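Local coordinates for protein CopN (Chlamydia pneumoniae, PDB 4NRH) that acts as a type III secretion gatekeeper that, in complex with the chaperone Scc3, directs the secretion of translocators, at the interface of chains A and B. Residues are numbered along the deposited sequence; one frame, centred on the assembly and turned at random. Chains: chain A, CopN; chain B, Chaperone SycD.

The interface of chains A and B. Residues chain A 278-279, 281-284, 287; chain B 26-28, 33-34, 49, 88.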
loop_
_atom_site.group_PDB
_atom_site.type_symbol
_atom_site.label_atom_id
_atom_site.label_comp_id
_atom_site.label_asym_id
_atom_site.label_seq_id
_atom_site.Cartn_x
_atom_site.Cartn_y
_atom_site.Cartn_z
ATOM N N SER A 278 -4.704 -4.917 3.982
ATOM C CA SER A 278 -5.986 -4.514 3.416
ATOM C C SER A 278 -5.840 -4.130 1.946
ATOM O O SER A 278 -6.798 -4.199 1.176
ATOM C CB SER A 278 -6.574 -3.343 4.206
ATOM O OG SER A 278 -5.846 -2.149 3.977
ATOM N N ARG A 279 -4.632 -3.725 1.570
ATOM C CA ARG A 279 -4.334 -3.304 0.205
ATOM C C ARG A 279 -4.449 -4.460 -0.791
ATOM O O ARG A 279 -4.599 -4.243 -1.993
ATOM C CB ARG A 279 -2.933 -2.689 0.145
ATOM C CG ARG A 279 -2.646 -1.894 -1.115
ATOM C CD ARG A 279 -1.263 -1.272 -1.057
ATOM N NE ARG A 279 -0.925 -0.576 -2.294
ATOM C CZ ARG A 279 -1.230 0.693 -2.540
ATOM N NH1 ARG A 279 -1.884 1.408 -1.634
ATOM N NH2 ARG A 279 -0.882 1.248 -3.693
ATOM N N PHE A 281 -6.877 -6.298 -1.245
ATOM C CA PHE A 281 -8.235 -6.382 -1.768
ATOM C C PHE A 281 -8.654 -5.079 -2.444
ATOM O O PHE A 281 -8.620 -4.010 -1.835
ATOM C CB PHE A 281 -9.211 -6.739 -0.643
ATOM C CG PHE A 281 -8.831 -7.984 0.113
ATOM C CD1 PHE A 281 -7.971 -7.917 1.198
ATOM C CD2 PHE A 281 -9.322 -9.221 -0.271
ATOM C CE1 PHE A 281 -7.615 -9.060 1.891
ATOM C CE2 PHE A 281 -8.970 -10.366 0.419
ATOM C CZ PHE A 281 -8.114 -10.284 1.500
ATOM N N SER A 282 -9.045 -5.180 -3.711
ATOM C CA SER A 282 -9.425 -4.014 -4.500
ATOM C C SER A 282 -10.831 -3.517 -4.174
ATOM O O SER A 282 -11.214 -2.418 -4.575
ATOM C CB SER A 282 -9.326 -4.334 -5.993
ATOM O OG SER A 282 -10.107 -5.471 -6.318
ATOM N N SER A 283 -11.599 -4.327 -3.453
ATOM C CA SER A 283 -12.929 -3.914 -3.019
ATOM C C SER A 283 -13.349 -4.601 -1.725
ATOM O O SER A 283 -13.020 -5.764 -1.493
ATOM C CB SER A 283 -13.957 -4.198 -4.116
ATOM O OG SER A 283 -14.402 -5.540 -4.061
ATOM N N ALA A 284 -14.075 -3.869 -0.885
ATOM C CA ALA A 284 -14.603 -4.410 0.362
ATOM C C ALA A 284 -15.593 -5.540 0.105
ATOM O O ALA A 284 -15.688 -6.487 0.887
ATOM C CB ALA A 284 -15.260 -3.311 1.181
ATOM N N ARG A 287 -13.701 -9.010 -0.605
ATOM C CA ARG A 287 -13.115 -9.490 0.642
ATOM C C ARG A 287 -14.186 -10.140 1.508
ATOM O O ARG A 287 -14.007 -11.250 2.009
ATOM C CB ARG A 287 -12.443 -8.348 1.407
ATOM C CG ARG A 287 -12.025 -8.734 2.816
ATOM C CD ARG A 287 -11.211 -7.644 3.487
ATOM N NE ARG A 287 -10.708 -8.080 4.786
ATOM C CZ ARG A 287 -11.357 -7.906 5.932
ATOM N NH1 ARG A 287 -12.541 -7.309 5.938
ATOM N NH2 ARG A 287 -10.827 -8.334 7.071
ATOM N N PRO B 26 -0.337 0.842 4.229
ATOM C CA PRO B 26 -1.063 -0.433 4.270
ATOM C C PRO B 26 -2.568 -0.275 4.069
ATOM O O PRO B 26 -3.354 -0.879 4.798
ATOM C CB PRO B 26 -0.759 -0.953 5.676
ATOM C CG PRO B 26 -0.598 0.286 6.490
ATOM C CD PRO B 26 0.015 1.321 5.577
ATOM N N PHE B 27 -2.953 0.528 3.084
ATOM C CA PHE B 27 -4.357 0.801 2.809
ATOM C C PHE B 27 -4.595 0.855 1.305
ATOM O O PHE B 27 -3.650 1.036 0.535
ATOM C CB PHE B 27 -4.787 2.123 3.452
ATOM C CG PHE B 27 -4.424 2.243 4.903
ATOM C CD1 PHE B 27 -5.130 1.545 5.868
ATOM C CD2 PHE B 27 -3.385 3.066 5.304
ATOM C CE1 PHE B 27 -4.801 1.660 7.205
ATOM C CE2 PHE B 27 -3.051 3.186 6.640
ATOM C CZ PHE B 27 -3.761 2.482 7.591
ATOM N N PRO B 28 -5.856 0.687 0.877
ATOM C CA PRO B 28 -6.181 0.909 -0.537
ATOM C C PRO B 28 -5.924 2.360 -0.941
ATOM O O PRO B 28 -6.106 3.263 -0.124
ATOM C CB PRO B 28 -7.672 0.566 -0.617
ATOM C CG PRO B 28 -7.923 -0.327 0.555
ATOM C CD PRO B 28 -7.008 0.165 1.633
ATOM N N SER B 33 -13.373 3.689 -4.976
ATOM C CA SER B 33 -13.478 2.489 -5.796
ATOM C C SER B 33 -13.620 1.254 -4.913
ATOM O O SER B 33 -14.318 0.302 -5.259
ATOM C CB SER B 33 -12.258 2.354 -6.709
ATOM O OG SER B 33 -12.291 1.135 -7.428
ATOM N N TYR B 34 -12.936 1.282 -3.774
ATOM C CA TYR B 34 -12.928 0.173 -2.828
ATOM C C TYR B 34 -14.304 -0.057 -2.200
ATOM O O TYR B 34 -14.664 -1.188 -1.873
ATOM C CB TYR B 34 -11.875 0.433 -1.744
ATOM C CG TYR B 34 -11.812 -0.602 -0.642
ATOM C CD1 TYR B 34 -11.038 -1.747 -0.784
ATOM C CD2 TYR B 34 -12.493 -0.417 0.554
ATOM C CE1 TYR B 34 -10.965 -2.691 0.222
ATOM C CE2 TYR B 34 -12.424 -1.353 1.568
ATOM C CZ TYR B 34 -11.660 -2.490 1.396
ATOM O OH TYR B 34 -11.588 -3.428 2.400
ATOM N N TYR B 49 -11.688 -3.629 10.285
ATOM C CA TYR B 49 -10.326 -3.109 10.340
ATOM C C TYR B 49 -10.103 -2.258 11.587
ATOM O O TYR B 49 -8.967 -2.077 12.022
ATOM C CB TYR B 49 -9.996 -2.326 9.068
ATOM C CG TYR B 49 -9.667 -3.244 7.912
ATOM C CD1 TYR B 49 -8.557 -4.076 7.962
ATOM C CD2 TYR B 49 -10.473 -3.297 6.783
ATOM C CE1 TYR B 49 -8.251 -4.927 6.919
ATOM C CE2 TYR B 49 -10.175 -4.145 5.732
ATOM C CZ TYR B 49 -9.062 -4.959 5.807
ATOM O OH TYR B 49 -8.757 -5.804 4.766
ATOM N N PHE B 88 -14.438 2.551 6.109
ATOM C CA PHE B 88 -13.401 1.549 5.884
ATOM C C PHE B 88 -13.048 0.819 7.176
ATOM O O PHE B 88 -12.865 -0.398 7.183
ATOM C CB PHE B 88 -12.152 2.202 5.280
ATOM C CG PHE B 88 -10.934 1.318 5.291
ATOM C CD1 PHE B 88 -10.720 0.401 4.275
ATOM C CD2 PHE B 88 -9.991 1.421 6.303
ATOM C CE1 PHE B 88 -9.600 -0.411 4.279
ATOM C CE2 PHE B 88 -8.870 0.613 6.311
ATOM C CZ PHE B 88 -8.673 -0.302 5.298
HETATM O O HOH W 1 -9.334 -4.791 2.277
HETATM O O HOH W 2 -3.449 -3.577 6.097
#
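With CG anti to the backbone N (chi1 177°), B:Tyr34 extends its ring from the short helix 31-35 of the chaperone under the turn that starts a CopN helix, while A:Ser278 holds OG in the crowded position between N and carbonyl carbon, turned to the chaperone loop. The backbone N of A:Ala284 lies over the centre of the B:Tyr34 ring and sends a nearly straight hydrogen bond to the main-chain O of B:Tyr34 (2.9 Å), in the carbonyl plane. On the same face the methyl CB of A:Ala284 packs on B:Tyr34 CE2 (3.5 Å); B:Pro28 CG lies on the opposite face, so the ring is sandwiched between the chaperone's own proline and A:Ala284 of CopN, and the carbonyl O of A:Phe281 meets its edge in plane. A:Ser278 OG donates to the carbonyl O of B:Pro26 (2.9 Å), arriving above the carbonyl plane, and water 2 links that oxygen to A:Ser278 N. Next along, the extended A:Arg279 brings NH1 to the carbonyl O of B:Phe27 (2.8 Å), almost along the C=O axis, with the bond bent at the hydrogen (139°). B:Tyr49, CG anti to the carbonyl carbon, points its phenol at the extended A:Arg287, tip to tip, with ring and guanidinium planes 34° apart. B:Tyr49 OH sits over the guanidinium face, 3.0 Å from A:Arg287 NE, and the positive charge may polarise the phenol. Water 1 joins both phenol hydroxyls to the carbonyl O of A:Ser278. B:Phe88 stands behind, its ring face against B:Tyr49 and its edge toward A:Ser278 CB, helping to place the phenol. CopN contributes 3-10 helix 278-280, loop 281-283 and the first turn of helix 284-301; the LcrH/SycD-family chaperone meets it with its loop 26-28, helices 31-35 and 49-52, and the end of helix 76-89, so this patch forms part of the gatekeeper-chaperone interface.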